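Local coordinates for protein carbonic anhydrase (Synechocystis sp., PDB 5SWC) that catalyses the zinc-dependent, reversible hydration of carbon dioxide and supplies CO2 to RuBisCO inside the carboxysome, at residues E32-S37 against Q70-D75; V216-V221 against E231-Y236. All blocks are in the same frame, centred on the assembly; numbering follows the deposited sequence. Where two conformers were deposited one is given.

Contact 1 of 2, residues E32-S37 against Q70-D75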
ATOM      1  N   GLU A  32     -36.992  18.942  21.966  1.00 20.65           N
ATOM      2  CA  GLU A  32     -37.950  19.598  22.876  1.00 21.86           C
ATOM      3  C   GLU A  32     -37.704  19.232  24.346  1.00 21.59           C
ATOM      4  O   GLU A  32     -38.237  19.881  25.254  1.00 22.56           O
ATOM      5  CB  GLU A  32     -39.388  19.255  22.456  1.00 23.07           C
ATOM      6  CG  GLU A  32     -39.681  19.856  21.079  1.00 25.16           C
ATOM      7  CD  GLU A  32     -41.041  19.487  20.517  1.00 40.83           C
ATOM      8  OE1 GLU A  32     -41.742  18.646  21.114  1.00 38.00           O
ATOM      9  OE2 GLU A  32     -41.401  20.037  19.455  1.00 42.90           O
ATOM     10  N   GLY A  33     -36.881  18.214  24.545  1.00 20.45           N
ATOM     11  CA  GLY A  33     -36.582  17.697  25.885  1.00 20.39           C
ATOM     12  C   GLY A  33     -35.179  18.047  26.304  1.00 19.71           C
ATOM     13  O   GLY A  33     -34.914  19.148  26.734  1.00 20.21           O
ATOM     14  N   TYR A  34     -34.272  17.113  26.131  1.00 18.73           N
ATOM     15  CA  TYR A  34     -32.879  17.282  26.540  1.00 18.26           C
ATOM     16  C   TYR A  34     -32.211  18.522  25.978  1.00 18.25           C
ATOM     17  O   TYR A  34     -31.511  19.218  26.718  1.00 18.70           O
ATOM     18  CB  TYR A  34     -32.082  16.071  26.112  1.00 19.43           C
ATOM     19  CG  TYR A  34     -30.729  15.956  26.740  1.00 18.41           C
ATOM     20  CD1 TYR A  34     -29.636  16.584  26.211  1.00 18.05           C
ATOM     21  CD2 TYR A  34     -30.584  15.223  27.896  1.00 22.54           C
ATOM     22  CE1 TYR A  34     -28.381  16.469  26.807  1.00 22.11           C
ATOM     23  CE2 TYR A  34     -29.338  15.082  28.492  1.00 25.65           C
ATOM     24  CZ  TYR A  34     -28.257  15.725  27.949  1.00 26.44           C
ATOM     25  OH  TYR A  34     -27.007  15.570  28.552  1.00 32.50           O
ATOM     26  N   PHE A  35     -32.409  18.824  24.705  1.00 18.02           N
ATOM     27  CA  PHE A  35     -31.800  20.002  24.105  1.00 18.30           C
ATOM     28  C   PHE A  35     -32.258  21.247  24.846  1.00 19.49           C
ATOM     29  O   PHE A  35     -31.476  22.114  25.156  1.00 21.42           O
ATOM     30  CB  PHE A  35     -32.149  20.097  22.624  1.00 19.12           C
ATOM     31  CG  PHE A  35     -31.645  21.355  21.984  1.00 19.08           C
ATOM     32  CD1 PHE A  35     -30.329  21.470  21.630  1.00 19.84           C
ATOM     33  CD2 PHE A  35     -32.474  22.411  21.794  1.00 25.41           C
ATOM     34  CE1 PHE A  35     -29.855  22.656  21.050  1.00 21.18           C
ATOM     35  CE2 PHE A  35     -32.006  23.595  21.225  1.00 29.60           C
ATOM     36  CZ  PHE A  35     -30.693  23.683  20.860  1.00 24.87           C
ATOM     37  N   SER A  36     -33.540  21.353  25.142  1.00 20.21           N
ATOM     38  CA  SER A  36     -34.028  22.519  25.881  1.00 21.49           C
ATOM     39  C   SER A  36     -33.382  22.703  27.278  1.00 24.77           C
ATOM     40  O   SER A  36     -32.929  23.802  27.662  1.00 24.60           O
ATOM     41  CB  SER A  36     -35.520  22.404  26.002  1.00 23.47           C
ATOM     42  OG  SER A  36     -36.014  23.519  26.702  1.00 30.22           O
ATOM     43  N   SER A  37     -33.254  21.621  28.023  1.00 21.81           N
ATOM     44  CA  SER A  37     -32.697  21.725  29.352  1.00 21.88           C
ATOM     45  C   SER A  37     -31.196  21.927  29.324  1.00 20.84           C
ATOM     46  O   SER A  37     -30.633  22.375  30.311  1.00 24.95           O
ATOM     47  CB  SER A  37     -33.085  20.537  30.234  1.00 25.67           C
ATOM     48  OG  SER A  37     -32.774  19.357  29.556  1.00 23.32           O
ATOM     49  N   GLN A  70     -22.068   7.872  32.017  1.00 14.85           N
ATOM     50  CA  GLN A  70     -22.918   9.029  32.369  1.00 15.65           C
ATOM     51  C   GLN A  70     -22.221  10.369  32.065  1.00 15.89           C
ATOM     52  O   GLN A  70     -22.190  11.297  32.873  1.00 17.54           O
ATOM     53  CB  GLN A  70     -23.397   8.935  33.833  1.00 16.42           C
ATOM     54  CG  GLN A  70     -24.313   7.749  34.069  1.00 19.60           C
ATOM     55  CD  GLN A  70     -25.647   7.939  33.413  1.00 24.14           C
ATOM     56  OE1 GLN A  70     -26.455   8.737  33.899  1.00 30.61           O
ATOM     57  NE2 GLN A  70     -25.902   7.216  32.326  1.00 19.38           N
ATOM     58  N   SER A  71     -21.678  10.410  30.850  1.00 15.61           N
ATOM     59  CA  SER A  71     -20.965  11.574  30.375  1.00 15.92           C
ATOM     60  C   SER A  71     -21.910  12.588  29.793  1.00 19.75           C
ATOM     61  O   SER A  71     -22.995  12.248  29.330  1.00 22.11           O
ATOM     62  CB  SER A  71     -19.941  11.214  29.330  1.00 15.39           C
ATOM     63  OG  SER A  71     -18.822  10.582  29.901  1.00 17.57           O
ATOM     64  N   GLU A  72     -21.490  13.844  29.863  1.00 18.80           N
ATOM     65  CA  GLU A  72     -22.181  14.937  29.226  1.00 19.91           C
ATOM     66  C   GLU A  72     -21.690  15.069  27.773  1.00 17.59           C
ATOM     67  O   GLU A  72     -20.569  14.747  27.455  1.00 17.06           O
ATOM     68  CB  GLU A  72     -21.890  16.231  29.998  1.00 21.19           C
ATOM     69  CG  GLU A  72     -22.651  17.434  29.505  1.00 32.54           C
ATOM     70  CD  GLU A  72     -24.139  17.227  29.579  1.00 49.79           C
ATOM     71  OE1 GLU A  72     -24.727  16.776  28.551  1.00 28.22           O
ATOM     72  OE2 GLU A  72     -24.690  17.515  30.682  1.00 37.92           O
ATOM     73  N   VAL A  73     -22.532  15.626  26.930  1.00 19.90           N
ATOM     74  CA  VAL A  73     -22.107  15.991  25.610  1.00 17.57           C
ATOM     75  C   VAL A  73     -20.909  16.941  25.740  1.00 17.03           C
ATOM     76  O   VAL A  73     -20.894  17.858  26.566  1.00 17.84           O
ATOM     77  CB  VAL A  73     -23.261  16.695  24.893  1.00 26.14           C
ATOM     78  CG1 VAL A  73     -22.899  17.005  23.494  1.00 26.13           C
ATOM     79  CG2 VAL A  73     -24.520  15.812  24.916  1.00 29.17           C
ATOM     80  N   GLY A  74     -19.891  16.682  24.912  1.00 16.34           N
ATOM     81  CA  GLY A  74     -18.669  17.446  24.948  1.00 16.44           C
ATOM     82  C   GLY A  74     -17.539  16.746  25.681  1.00 18.25           C
ATOM     83  O   GLY A  74     -16.395  17.180  25.622  1.00 19.62           O
ATOM     84  N   ASP A  75     -17.839  15.685  26.404  1.00 15.51           N
ATOM     85  CA  ASP A  75     -16.827  15.038  27.233  1.00 15.16           C
ATOM     86  C   ASP A  75     -15.953  14.029  26.497  1.00 14.32           C
ATOM     87  O   ASP A  75     -14.756  13.938  26.804  1.00 17.39           O
ATOM     88  CB  ASP A  75     -17.494  14.312  28.411  1.00 16.35           C
ATOM     89  CG  ASP A  75     -18.053  15.234  29.493  1.00 18.54           C
ATOM     90  OD1 ASP A  75     -17.875  16.466  29.468  1.00 21.10           O
ATOM     91  OD2 ASP A  75     -18.676  14.656  30.439  1.00 22.62           O
TER
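The type II beta turn from E72 to D75, leading into strand 76-81, is met at its first two residues by Y34, the first residue of the short helix 34-37. The phenol does the work: Y34 OH donates to E72 OE1 at 2.6 Å, reaching the carboxylate on its syn side and close to its plane, while ring and carboxylate planes stand 53° apart. On its anti side E72 OE1 also accepts from V73 N at 3.0 Å, so two donors hold this oxygen. E72 can do this because its chain starts anti to the backbone N (chi1 -175°) and then bends at chi2 (59°), curling back over its own turn. The turn is closed by D75 N to E72 O at 3.1 Å, and D75 OD2, met from above its carboxylate plane, accepts E72 N as a second link. Beside the phenol, Y34 CE1 lies 4.3 Å from V73 CG2, a modest apolar touch. An alanine in place of E72 has no carboxylate, and the Y34 hydroxyl and V73 N would probably be left without this acceptor, the ring more able to swing. Helix 39-45 packs alongside, L41 against E72 and F42 and L45 against V73, while V73 also touches R62 of the second subunit.

Contact 2 of 2, residues V216-V221 against E231-Y236; sequences VLHDFV and EPEDEY
H218 NE2 donates to E233 OE2 at 2.7 Å, with an N-H...O angle of 160°, in one of the two conformers deposited for E233; the bond may therefore be present only part of the time. The two side chains approach from opposite directions, and the carboxylate meets the edge of the imidazole, the two planes 28° apart and so nearly coplanar, offering OE2 through its syn lone pair. A histidine-carboxylate pair like this would probably favour a protonated imidazole. The other ring nitrogen, H218 ND1, donates to V216 O at 3.2 Å, from well above the carbonyl plane, and helps to set the ring's rotation. E231 comes across at about a right angle: E231 OE2 is 3.4 Å from H218 CD2, but that oxygen's stronger partner is the hydroxyl of Y213. CG2 of V216, placed anti to the carbonyl carbon, touches P232 CG at 3.8 Å, a small apolar touch next to the polar pair. The backbone of 231-236 is tightened by D234 N to E231 O at 2.9 Å, in the short 3-10 turn at P232 and E233. H218 and D219 face D214 in a G1 beta bulge, where the chain turns from strand 209-214 into strand 219-221, outermost in this chain. The C-terminal loop therefore packs on this hairpin end; K179 of helix 162-181 in the same chain forms salt bridges with E231 and D234, while D234 also bonds to K179 and Q182 of the third subunit.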
ATOM      1  N   VAL A 216       0.630  -2.440  36.179  1.00 19.50           N
ATOM      2  CA  VAL A 216       1.612  -2.794  37.184  1.00 22.28           C
ATOM      3  C   VAL A 216       1.331  -4.218  37.656  1.00 20.97           C
ATOM      4  O   VAL A 216       2.236  -5.041  37.792  1.00 25.64           O
ATOM      5  CB  VAL A 216       1.607  -1.795  38.343  1.00 24.93           C
ATOM      6  CG1 VAL A 216       2.482  -2.282  39.492  1.00 30.38           C
ATOM      7  CG2 VAL A 216       2.082  -0.438  37.853  1.00 28.50           C
ATOM      8  N   LEU A 217       0.068  -4.502  37.919  1.00 22.28           N
ATOM      9  CA  LEU A 217      -0.362  -5.803  38.343  1.00 23.71           C
ATOM     10  C   LEU A 217      -0.397  -6.838  37.214  1.00 22.72           C
ATOM     11  O   LEU A 217      -0.258  -8.038  37.439  1.00 26.28           O
ATOM     12  CB  LEU A 217      -1.770  -5.611  38.918  1.00 25.40           C
ATOM     13  CG  LEU A 217      -2.458  -6.805  39.468  1.00 27.56           C
ATOM     14  CD1 LEU A 217      -1.744  -7.262  40.774  1.00 28.75           C
ATOM     15  CD2 LEU A 217      -3.914  -6.399  39.704  1.00 24.49           C
ATOM     16  N   HIS A 218      -0.531  -6.362  35.985  1.00 21.58           N
ATOM     17  CA  HIS A 218      -0.749  -7.204  34.827  1.00 21.52           C
ATOM     18  C   HIS A 218      -2.047  -8.008  34.930  1.00 23.17           C
ATOM     19  O   HIS A 218      -2.120  -9.160  34.511  1.00 29.96           O
ATOM     20  CB  HIS A 218       0.435  -8.102  34.505  1.00 24.55           C
ATOM     21  CG  HIS A 218       1.686  -7.371  34.124  1.00 25.28           C
ATOM     22  ND1 HIS A 218       2.460  -6.678  35.031  1.00 35.21           N
ATOM     23  CD2 HIS A 218       2.321  -7.272  32.933  1.00 33.37           C
ATOM     24  CE1 HIS A 218       3.513  -6.167  34.408  1.00 32.36           C
ATOM     25  NE2 HIS A 218       3.441  -6.503  33.132  1.00 32.80           N
ATOM     26  N   ASP A 219      -3.099  -7.373  35.448  1.00 20.56           N
ATOM     27  CA  ASP A 219      -4.405  -8.010  35.495  1.00 22.47           C
ATOM     28  C   ASP A 219      -5.499  -6.947  35.491  1.00 18.47           C
ATOM     29  O   ASP A 219      -5.263  -5.766  35.712  1.00 16.88           O
ATOM     30  CB  ASP A 219      -4.530  -8.873  36.762  1.00 25.56           C
ATOM     31  CG  ASP A 219      -5.485 -10.040  36.590  1.00 43.03           C
ATOM     32  OD1 ASP A 219      -6.208 -10.113  35.567  1.00 32.43           O
ATOM     33  OD2 ASP A 219      -5.527 -10.879  37.519  1.00 47.33           O
ATOM     34  N   PHE A 220      -6.731  -7.404  35.294  1.00 19.24           N
ATOM     35  CA  PHE A 220      -7.908  -6.558  35.245  1.00 17.90           C
ATOM     36  C   PHE A 220      -8.544  -6.507  36.630  1.00 17.21           C
ATOM     37  O   PHE A 220      -8.678  -7.530  37.335  1.00 21.11           O
ATOM     38  CB  PHE A 220      -8.901  -7.077  34.206  1.00 19.17           C
ATOM     39  CG  PHE A 220      -8.487  -6.844  32.789  1.00 16.63           C
ATOM     40  CD1 PHE A 220      -7.663  -7.759  32.133  1.00 20.22           C
ATOM     41  CD2 PHE A 220      -8.875  -5.716  32.100  1.00 16.33           C
ATOM     42  CE1 PHE A 220      -7.287  -7.565  30.827  1.00 20.30           C
ATOM     43  CE2 PHE A 220      -8.468  -5.513  30.774  1.00 18.16           C
ATOM     44  CZ  PHE A 220      -7.665  -6.450  30.164  1.00 17.64           C
ATOM     45  N   VAL A 221      -8.910  -5.301  37.024  1.00 15.35           N
ATOM     46  CA  VAL A 221      -9.546  -5.021  38.318  1.00 15.42           C
ATOM     47  C   VAL A 221     -10.669  -4.005  38.160  1.00 15.44           C
ATOM     48  O   VAL A 221     -10.866  -3.431  37.108  1.00 14.43           O
ATOM     49  CB  VAL A 221      -8.503  -4.507  39.348  1.00 15.42           C
ATOM     50  CG1 VAL A 221      -7.455  -5.552  39.631  1.00 19.39           C
ATOM     51  CG2 VAL A 221      -7.883  -3.221  38.845  1.00 16.42           C
ATOM     52  N   GLU A 231       2.503  -1.003  31.265  1.00 19.22           N
ATOM     53  CA  GLU A 231       3.334  -1.987  31.937  1.00 19.84           C
ATOM     54  C   GLU A 231       4.723  -1.396  32.177  1.00 20.97           C
ATOM     55  O   GLU A 231       5.448  -1.080  31.227  1.00 21.04           O
ATOM     56  CB  GLU A 231       3.412  -3.251  31.079  1.00 20.17           C
ATOM     57  CG  GLU A 231       2.014  -3.861  30.873  1.00 19.45           C
ATOM     58  CD  GLU A 231       1.989  -5.087  29.969  1.00 22.63           C
ATOM     59  OE1 GLU A 231       2.908  -5.287  29.141  1.00 27.85           O
ATOM     60  OE2 GLU A 231       1.018  -5.880  30.071  1.00 25.47           O
ATOM     61  N   PRO A 232       5.145  -1.278  33.437  1.00 22.10           N
ATOM     62  CA  PRO A 232       6.397  -0.562  33.708  1.00 23.41           C
ATOM     63  C   PRO A 232       7.622  -1.155  33.039  1.00 28.20           C
ATOM     64  O   PRO A 232       8.563  -0.426  32.664  1.00 29.27           O
ATOM     65  CB  PRO A 232       6.556  -0.700  35.226  1.00 29.62           C
ATOM     66  CG  PRO A 232       5.227  -0.990  35.739  1.00 34.23           C
ATOM     67  CD  PRO A 232       4.436  -1.690  34.677  1.00 26.65           C
ATOM     68  N   GLU A 233       7.631  -2.469  32.858  1.00 24.78           N
ATOM     69  CA  GLU A 233       8.803  -3.105  32.244  0.50 25.95           C
ATOM     70  C   GLU A 233       8.950  -2.784  30.757  1.00 28.36           C
ATOM     71  O   GLU A 233      10.012  -3.010  30.170  1.00 29.42           O
ATOM     72  CB  GLU A 233       8.776  -4.624  32.451  0.50 31.21           C
ATOM     73  CG  GLU A 233       7.781  -5.380  31.565  0.50 26.00           C
ATOM     74  CD  GLU A 233       6.371  -5.418  32.120  0.50 35.88           C
ATOM     75  OE1 GLU A 233       6.077  -4.734  33.125  0.50 36.46           O
ATOM     76  OE2 GLU A 233       5.546  -6.150  31.536  0.50 26.23           O
ATOM     77  N   ASP A 234       7.896  -2.257  30.142  1.00 25.37           N
ATOM     78  CA  ASP A 234       7.943  -1.911  28.728  1.00 22.83           C
ATOM     79  C   ASP A 234       7.929  -0.412  28.509  1.00 21.90           C
ATOM     80  O   ASP A 234       7.662   0.052  27.389  1.00 23.25           O
ATOM     81  CB  ASP A 234       6.769  -2.563  27.986  1.00 25.87           C
ATOM     82  CG  ASP A 234       6.839  -4.056  28.022  1.00 33.74           C
ATOM     83  OD1 ASP A 234       7.971  -4.590  28.047  1.00 35.00           O
ATOM     84  OD2 ASP A 234       5.770  -4.692  28.038  1.00 31.98           O
ATOM     85  N   GLU A 235       8.281   0.359  29.534  1.00 22.48           N
ATOM     86  CA  GLU A 235       8.271   1.815  29.386  1.00 24.16           C
ATOM     87  C   GLU A 235       9.236   2.269  28.284  1.00 22.72           C
ATOM     88  O   GLU A 235       8.919   3.183  27.481  1.00 23.28           O
ATOM     89  CB  GLU A 235       8.601   2.488  30.729  1.00 28.68           C
ATOM     90  CG  GLU A 235       8.422   4.009  30.714  1.00 28.95           C
ATOM     91  CD  GLU A 235       8.880   4.670  31.986  1.00 40.52           C
ATOM     92  OE1 GLU A 235       9.041   3.952  32.997  1.00 49.18           O
ATOM     93  OE2 GLU A 235       9.096   5.897  31.966  1.00 42.27           O
ATOM     94  N   TYR A 236      10.408   1.631  28.231  1.00 23.73           N
ATOM     95  CA  TYR A 236      11.462   1.932  27.251  1.00 24.27           C
ATOM     96  C   TYR A 236      11.601   3.424  27.022  1.00 28.21           C
ATOM     97  O   TYR A 236      11.369   3.945  25.920  1.00 23.99           O
ATOM     98  CB  TYR A 236      11.153   1.211  25.947  1.00 24.28           C
ATOM     99  CG  TYR A 236      11.288  -0.293  26.054  1.00 23.99           C
ATOM    100  CD1 TYR A 236      12.462  -0.846  26.529  1.00 29.05           C
ATOM    101  CD2 TYR A 236      10.281  -1.136  25.661  1.00 27.33           C
ATOM    102  CE1 TYR A 236      12.615  -2.214  26.639  1.00 39.51           C
ATOM    103  CE2 TYR A 236      10.431  -2.533  25.770  1.00 25.09           C
ATOM    104  CZ  TYR A 236      11.578  -3.042  26.254  1.00 30.65           C
ATOM    105  OH  TYR A 236      11.730  -4.417  26.347  1.00 37.41           O
TER

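In the fold
Both segments of contact 1 precede those of contact 2 in the sequence, and the two contacts lie on opposite sides of the chain's centre. Their centres are 36 Å apart, and their nearest atoms about 17 Å, so they do not meet. One mixed sheet links them: the loop of contact 1 runs into strand 76-81, one outermost strand within this chain, and contact 2 includes strand 219-221, the other. Each ties a terminal part of the chain to its end of the sheet, the N-terminal helices at contact 1 and the C-terminal loop at contact 2. Both also lie beside another copy, the second subunit at contact 1 and the third at contact 2, in keeping with a hexamer built as a trimer of dimers.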